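Local coordinates for protein ancestral congerin Con-anc (PDB 3AJY) that binds beta-galactosides, as a reconstructed ancestor of the fish galectins known as congerins, at residues 22-25 / 26-30. Numbering follows the deposited sequence.
With GAL (beta-D-galactopyranose), chain C.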
ATOM      1  N   GLY A  22       9.466  -6.050   3.433  1.00 27.82           N
ATOM      2  CA  GLY A  22       9.158  -7.399   2.984  1.00 27.19           C
ATOM      3  C   GLY A  22      10.262  -8.312   3.408  1.00 27.74           C
ATOM      4  O   GLY A  22      11.086  -7.937   4.265  1.00 27.69           O
ATOM      5  N   VAL A  23      10.284  -9.511   2.816  1.00 26.70           N
ATOM      6  CA  VAL A  23      11.251 -10.546   3.156  1.00 26.91           C
ATOM      7  C   VAL A  23      11.870 -11.067   1.871  1.00 27.80           C
ATOM      8  O   VAL A  23      11.144 -11.412   0.910  1.00 26.88           O
ATOM      9  CB  VAL A  23      10.584 -11.702   3.940  1.00 26.85           C
ATOM     10  CG1 VAL A  23      11.618 -12.779   4.342  1.00 27.98           C
ATOM     11  CG2 VAL A  23       9.853 -11.174   5.199  1.00 27.82           C
ATOM     12  N   ILE A  24      13.198 -11.103   1.849  1.00 28.32           N
ATOM     13  CA  ILE A  24      13.956 -11.627   0.718  1.00 29.39           C
ATOM     14  C   ILE A  24      13.872 -13.166   0.759  1.00 30.55           C
ATOM     15  O   ILE A  24      13.987 -13.769   1.843  1.00 29.90           O
ATOM     16  CB  ILE A  24      15.423 -11.141   0.765  1.00 29.93           C
ATOM     17  CG1 ILE A  24      15.481  -9.606   0.722  1.00 28.83           C
ATOM     18  CG2 ILE A  24      16.250 -11.717  -0.399  1.00 28.84           C
ATOM     19  CD1 ILE A  24      16.769  -9.014   1.222  1.00 28.67           C
ATOM     20  N   ASN A  25      13.647 -13.788  -0.409  1.00 31.08           N
ATOM     21  CA  ASN A  25      13.547 -15.254  -0.507  1.00 32.23           C
ATOM     22  C   ASN A  25      14.764 -15.954   0.098  1.00 33.08           C
ATOM     23  O   ASN A  25      15.867 -15.390   0.122  1.00 32.33           O
ATOM     24  CB  ASN A  25      13.359 -15.707  -1.977  1.00 32.15           C
ATOM     25  CG  ASN A  25      12.004 -15.304  -2.568  1.00 33.36           C
ATOM     26  OD1 ASN A  25      11.755 -15.502  -3.758  1.00 36.03           O
ATOM     27  ND2 ASN A  25      11.126 -14.753  -1.745  1.00 33.38           N
ATOM     28  N   ASN A  26      14.569 -17.195   0.563  1.00 34.82           N
ATOM     29  CA  ASN A  26      15.675 -18.017   1.099  1.00 36.52           C
ATOM     30  C   ASN A  26      16.887 -18.117   0.185  1.00 36.16           C
ATOM     31  O   ASN A  26      18.027 -18.192   0.644  1.00 36.86           O
ATOM     32  CB  ASN A  26      15.191 -19.417   1.458  1.00 37.50           C
ATOM     33  CG  ASN A  26      14.419 -19.449   2.747  1.00 41.89           C
ATOM     34  OD1 ASN A  26      14.692 -18.666   3.680  1.00 48.08           O
ATOM     35  ND2 ASN A  26      13.455 -20.373   2.831  1.00 44.42           N
ATOM     36  N   TYR A  27      16.630 -18.123  -1.115  1.00 35.67           N
ATOM     37  CA  TYR A  27      17.674 -18.024  -2.098  1.00 35.51           C
ATOM     38  C   TYR A  27      17.264 -16.884  -2.992  1.00 34.07           C
ATOM     39  O   TYR A  27      16.081 -16.720  -3.294  1.00 34.07           O
ATOM     40  CB  TYR A  27      17.779 -19.311  -2.919  1.00 36.95           C
ATOM     41  CG  TYR A  27      18.222 -20.528  -2.137  1.00 38.87           C
ATOM     42  CD1 TYR A  27      17.296 -21.467  -1.709  1.00 41.10           C
ATOM     43  CD2 TYR A  27      19.571 -20.745  -1.839  1.00 40.31           C
ATOM     44  CE1 TYR A  27      17.687 -22.603  -1.007  1.00 41.35           C
ATOM     45  CE2 TYR A  27      19.974 -21.877  -1.127  1.00 41.96           C
ATOM     46  CZ  TYR A  27      19.017 -22.803  -0.718  1.00 41.21           C
ATOM     47  OH  TYR A  27      19.383 -23.943  -0.015  1.00 42.64           O
ATOM     48  N   ALA A  28      18.237 -16.094  -3.410  1.00 32.52           N
ATOM     49  CA  ALA A  28      17.962 -14.872  -4.132  1.00 31.76           C
ATOM     50  C   ALA A  28      19.121 -14.502  -5.012  1.00 30.99           C
ATOM     51  O   ALA A  28      20.263 -14.527  -4.574  1.00 31.18           O
ATOM     52  CB  ALA A  28      17.676 -13.728  -3.143  1.00 31.19           C
ATOM     53  N   LYS A  29      18.820 -14.138  -6.256  1.00 30.55           N
ATOM     54  CA  LYS A  29      19.809 -13.535  -7.134  1.00 29.97           C
ATOM     55  C   LYS A  29      19.723 -12.016  -7.033  1.00 29.26           C
ATOM     56  O   LYS A  29      20.743 -11.339  -6.971  1.00 28.76           O
ATOM     57  CB  LYS A  29      19.582 -13.944  -8.596  1.00 29.70           C
ATOM     58  CG  LYS A  29      19.916 -15.381  -8.935  1.00 31.05           C
ATOM     59  CD  LYS A  29      20.324 -15.502 -10.427  1.00 32.67           C
ATOM     60  CE  LYS A  29      19.223 -15.025 -11.432  1.00 32.44           C
ATOM     61  NZ  LYS A  29      19.751 -14.837 -12.848  1.00 31.69           N
ATOM     62  N   ARG A  30      18.492 -11.504  -7.034  1.00 29.30           N
ATOM     63  CA  ARG A  30      18.224 -10.058  -7.060  1.00 29.40           C
ATOM     64  C   ARG A  30      16.795  -9.813  -6.615  1.00 29.15           C
ATOM     65  O   ARG A  30      15.951 -10.703  -6.706  1.00 29.41           O
ATOM     66  CB  ARG A  30      18.397  -9.505  -8.482  1.00 29.45           C
ATOM     67  CG  ARG A  30      17.388 -10.139  -9.473  1.00 31.58           C
ATOM     68  CD  ARG A  30      17.850 -10.212 -10.932  1.00 34.92           C
ATOM     69  NE  ARG A  30      17.801  -8.927 -11.581  1.00 37.01           N
ATOM     70  CZ  ARG A  30      17.189  -8.630 -12.726  1.00 35.86           C
ATOM     71  NH1 ARG A  30      17.257  -7.386 -13.138  1.00 32.94           N
ATOM     72  NH2 ARG A  30      16.538  -9.539 -13.463  1.00 36.56           N
TER
HETATM   73  C1  GAL C   2      19.116  -5.595 -17.002  1.00 34.87           C
HETATM   74  C2  GAL C   2      18.092  -6.543 -16.388  1.00 34.60           C
HETATM   75  C3  GAL C   2      16.763  -5.831 -16.146  1.00 33.76           C
HETATM   76  C4  GAL C   2      16.998  -4.531 -15.367  1.00 33.60           C
HETATM   77  C5  GAL C   2      18.041  -3.665 -16.081  1.00 34.49           C
HETATM   78  C6  GAL C   2      18.344  -2.338 -15.363  1.00 34.41           C
HETATM   79  O2  GAL C   2      17.898  -7.642 -17.247  1.00 36.51           O
HETATM   80  O3  GAL C   2      15.925  -6.705 -15.413  1.00 32.66           O
HETATM   81  O4  GAL C   2      17.432  -4.838 -14.055  1.00 32.55           O
HETATM   82  O5  GAL C   2      19.242  -4.395 -16.250  1.00 34.16           O
HETATM   83  O6  GAL C   2      19.228  -1.552 -16.151  1.00 32.38           O
HETATM   84  O   HOH W   1      13.662 -18.002  -4.531  1.00 46.53           O
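CG2 of Ile24 meets CB of Ala28 at 3.7 Å, an apolar touch between the end of one strand and the loop that leaves it. The torsions explain which branch is used: chi1 of -60° sets CG1 beside the backbone N of Ile24 and leaves CG2 anti to that N, beside the carbonyl carbon, as the branch that meets Ala28. Both side chains also touch Phe50 on strand 41-52, and Ile24 reaches Phe80 as well.

Polar contact across the turn runs through water. One molecule donates to OD1 of Asn25 at 3.2 Å and to the carbonyl O of Tyr27 at 3.0 Å, tying the amide to the backbone two residues on. CB of Asn25 lies close to the same carbonyl, 3.2 Å from Tyr27 O. No direct hydrogen bond closes the turn: Asn25 O and Tyr27 N are 3.1 Å apart, but the angle is poor.

This is a crossover of the galectin beta-sandwich, carrying the chain from strand 18-24 in one sheet to strand 30-35 in the other. Asp126 flanks it, pairing with the backbone of Asn25 and taking a hydrogen bond from Lys29 N through OD1.

At the far end the loop delivers Arg30 to the glycan pocket. Its NH1 donates to O3 of the galactose at 2.7 Å, nearly straight at 175°, while the sugar's O4 lies at the guanidinium edge, also 2.7 Å from Arg30 NH1. A salt bridge from NH1 to Asp47 and a cation-pi contact with Tyr52 help fix the guanidinium beside the sugar.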